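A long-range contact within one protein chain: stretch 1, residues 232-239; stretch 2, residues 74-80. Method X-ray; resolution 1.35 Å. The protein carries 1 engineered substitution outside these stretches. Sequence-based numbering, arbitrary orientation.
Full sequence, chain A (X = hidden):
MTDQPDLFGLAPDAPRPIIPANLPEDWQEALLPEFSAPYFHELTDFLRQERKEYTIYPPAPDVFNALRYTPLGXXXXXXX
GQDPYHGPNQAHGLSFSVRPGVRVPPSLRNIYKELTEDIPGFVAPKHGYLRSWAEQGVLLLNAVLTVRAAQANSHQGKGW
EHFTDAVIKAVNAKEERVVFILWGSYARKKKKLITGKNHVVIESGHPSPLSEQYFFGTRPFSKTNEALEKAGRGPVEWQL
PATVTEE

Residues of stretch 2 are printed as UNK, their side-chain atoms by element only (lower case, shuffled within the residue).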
# COMPACT_ATOMS: atom_id res chain seq x y z
N GLY A 232 -10.23 20.87 -0.47
CA GLY A 232 -10.46 21.21 0.94
C GLY A 232 -10.06 20.13 1.94
O GLY A 232 -10.43 20.18 3.12
N ARG A 233 -9.28 19.17 1.47
CA ARG A 233 -8.68 18.20 2.33
C ARG A 233 -7.29 18.83 2.63
O ARG A 233 -6.69 19.61 1.85
CB ARG A 233 -8.65 16.81 1.66
CG ARG A 233 -10.01 16.35 1.14
CD ARG A 233 -10.17 14.84 1.09
NE ARG A 233 -10.27 14.31 2.45
CZ ARG A 233 -10.41 13.03 2.80
NH1 ARG A 233 -10.43 12.02 1.93
NH2 ARG A 233 -10.45 12.75 4.09
N GLY A 234 -6.78 18.53 3.78
CA GLY A 234 -5.45 18.92 4.15
C GLY A 234 -4.40 18.11 3.42
O GLY A 234 -4.61 16.94 3.11
N PRO A 235 -3.27 18.73 3.17
CA PRO A 235 -2.15 18.02 2.54
C PRO A 235 -1.56 17.00 3.49
O PRO A 235 -1.77 17.07 4.68
CB PRO A 235 -1.14 19.11 2.28
CG PRO A 235 -1.45 20.21 3.24
CD PRO A 235 -2.90 20.11 3.55
N VAL A 236 -0.86 16.07 2.92
CA VAL A 236 -0.04 15.16 3.71
C VAL A 236 1.26 15.84 4.12
O VAL A 236 1.90 16.53 3.35
CB VAL A 236 0.33 13.89 2.87
CG1 VAL A 236 1.30 12.97 3.62
CG2 VAL A 236 -0.92 13.12 2.48
N GLU A 237 1.65 15.63 5.37
CA GLU A 237 2.98 15.99 5.80
C GLU A 237 3.92 14.83 5.48
O GLU A 237 3.92 13.80 6.17
CB GLU A 237 2.98 16.23 7.29
CG GLU A 237 4.36 16.47 7.87
CD GLU A 237 4.97 17.70 7.31
OE1 GLU A 237 4.57 18.81 7.72
OE2 GLU A 237 5.78 17.60 6.38
N TRP A 238 4.62 14.95 4.36
CA TRP A 238 5.48 13.87 3.91
C TRP A 238 6.75 13.73 4.76
O TRP A 238 7.34 12.64 4.82
CB TRP A 238 5.83 14.03 2.41
CG TRP A 238 4.64 13.93 1.48
CD1 TRP A 238 4.05 14.95 0.79
CD2 TRP A 238 3.91 12.74 1.15
NE1 TRP A 238 3.00 14.46 0.05
CE2 TRP A 238 2.90 13.10 0.24
CE3 TRP A 238 4.06 11.40 1.50
CZ2 TRP A 238 1.99 12.18 -0.27
CZ3 TRP A 238 3.15 10.48 0.97
CH2 TRP A 238 2.13 10.87 0.11
N GLN A 239 7.20 14.79 5.41
CA GLN A 239 8.37 14.67 6.28
C GLN A 239 8.15 13.65 7.36
O GLN A 239 7.11 13.63 7.97
CB GLN A 239 8.69 16.02 6.94
CG GLN A 239 9.98 15.99 7.77
CD GLN A 239 11.19 15.64 6.90
OE1 GLN A 239 11.53 16.39 5.98
NE2 GLN A 239 11.82 14.52 7.18
N UNK A 74 -10.71 7.22 7.26
CA UNK A 74 -9.59 8.15 7.33
C UNK A 74 -8.78 8.20 6.05
O UNK A 74 -7.92 9.06 5.94
c UNK A 74 -9.37 7.83 9.82
o UNK A 74 -9.09 7.36 12.13
c UNK A 74 -8.51 7.59 11.04
o UNK A 74 -7.28 7.68 10.98
c UNK A 74 -8.66 7.73 8.48
N UNK A 75 -9.06 7.35 5.08
CA UNK A 75 -8.22 7.32 3.87
C UNK A 75 -8.38 8.61 3.07
O UNK A 75 -9.47 8.96 2.67
c UNK A 75 -8.57 6.11 2.97
c UNK A 75 -7.72 6.10 1.71
c UNK A 75 -8.38 4.80 3.71
N UNK A 76 -7.26 9.29 2.83
CA UNK A 76 -7.22 10.35 1.88
C UNK A 76 -6.27 10.13 0.72
O UNK A 76 -6.45 10.75 -0.34
c UNK A 76 -5.75 11.92 3.22
n UNK A 76 -4.84 15.13 5.06
c UNK A 76 -7.02 11.69 2.55
c UNK A 76 -4.52 13.87 4.33
c UNK A 76 -5.85 13.30 3.94
N UNK A 77 -5.28 9.25 0.93
CA UNK A 77 -4.35 8.87 -0.15
C UNK A 77 -4.19 7.38 -0.09
O UNK A 77 -4.09 6.80 1.01
c UNK A 77 -2.96 9.53 0.04
c UNK A 77 -3.07 11.06 0.08
c UNK A 77 -1.98 9.07 -1.05
N UNK A 78 -4.30 6.72 -1.24
CA UNK A 78 -4.08 5.30 -1.30
C UNK A 78 -2.87 5.07 -2.19
O UNK A 78 -2.91 5.37 -3.34
c UNK A 78 -5.33 4.57 -1.84
c UNK A 78 -6.70 2.48 -1.86
c UNK A 78 -4.43 2.44 -2.89
c UNK A 78 -5.30 3.04 -1.77
N UNK A 79 -1.79 4.58 -1.60
CA UNK A 79 -0.57 4.20 -2.30
C UNK A 79 -0.67 2.72 -2.60
O UNK A 79 -0.90 1.93 -1.70
c UNK A 79 0.90 6.05 -1.54
c UNK A 79 2.06 6.56 -0.75
c UNK A 79 0.73 4.54 -1.54
c UNK A 79 1.97 3.84 -2.09
N UNK A 80 -0.49 2.33 -3.87
CA UNK A 80 -0.57 0.93 -4.25
C UNK A 80 0.69 0.50 -4.98
O UNK A 80 0.98 1.00 -6.07
c UNK A 80 -2.18 -0.76 -5.41
c UNK A 80 -2.55 -1.48 -4.14
c UNK A 80 -3.25 -0.93 -6.43
c UNK A 80 -1.79 0.69 -5.13

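Position 74 carries three carbons in a row, the third bearing two oxygens. That is a carboxylate on a two-methylene stem, so the residue is glutamate. Glu 74 is exposed, its CA-to-CB bond points away from stretch 1, and it makes no contact there.

Position 75 has three side-chain carbons, one carrying the other two: a fork directly at CB with no oxygen. What the position offers stretch 1 is backbone. Its O accepts a hydrogen bond from Arg 233 NH1 at 3.3 Å, lying at the edge of the guanidinium, near its plane, where the N-H bonds point. The forked, all-carbon side chain is that of valine, and the CA-to-CB bond of Val 75, a buried residue, points away from stretch 1.

Position 76 shows four carbons in a row ending in nitrogen, with no branch. The terminal nitrogen lies 2.7 Å from Gly 234 O, and such a chain can only be lysine. Lys 76 leaves CB in a p rotamer and then runs t, t, t, an extended arm that carries NZ to the Gly 234 carbonyl, where it donates a hydrogen bond. Near the base of the same side chain, CB sits over one face of the Arg 233 guanidinium, 3.5 Å from NH1. Two cationic side chains thus share this site, each donating to a backbone carbonyl of the opposite stretch.

Position 77 again has one carbon carrying two, this time directed toward stretch 1, with a methyl carbon 3.8 Å from Val 236 CG2. It is valine. Both Val 77 and Val 236 adopt t rotamers and meet as buried apolar surfaces.

Position 78 has four carbons forked at the second, the pattern of leucine. Leu 78 is buried but out of reach of stretch 1.

Position 79 has four carbons forked at the first, one arm two carbons long. That longer arm ends in a carbon 4.4 Å from Trp 238 CH2, at the edge of the indole. The branching identifies isoleucine; Ile 79 points toward stretch 1, and the carbon that meets the ring is CD1.

Position 80, four carbons forked at the second, is leucine once more; Leu 80 lies buried beyond the contact.

The rule is alternation along the strand: Val 77 and Ile 79 face stretch 1, while Leu 78 between them is out of reach. Polar reach is concentrated at one end, where Arg 233 and Lys 76 bond to main-chain oxygens, and apolar packing continues from Val 236 to Trp 238. With 336 Å² buried in total, side chains bridge two backbones that remain well apart, Val 236 CA and Val 77 CA being separated by 8.5 Å.

Stretch 2 74-80: EVKVLIL
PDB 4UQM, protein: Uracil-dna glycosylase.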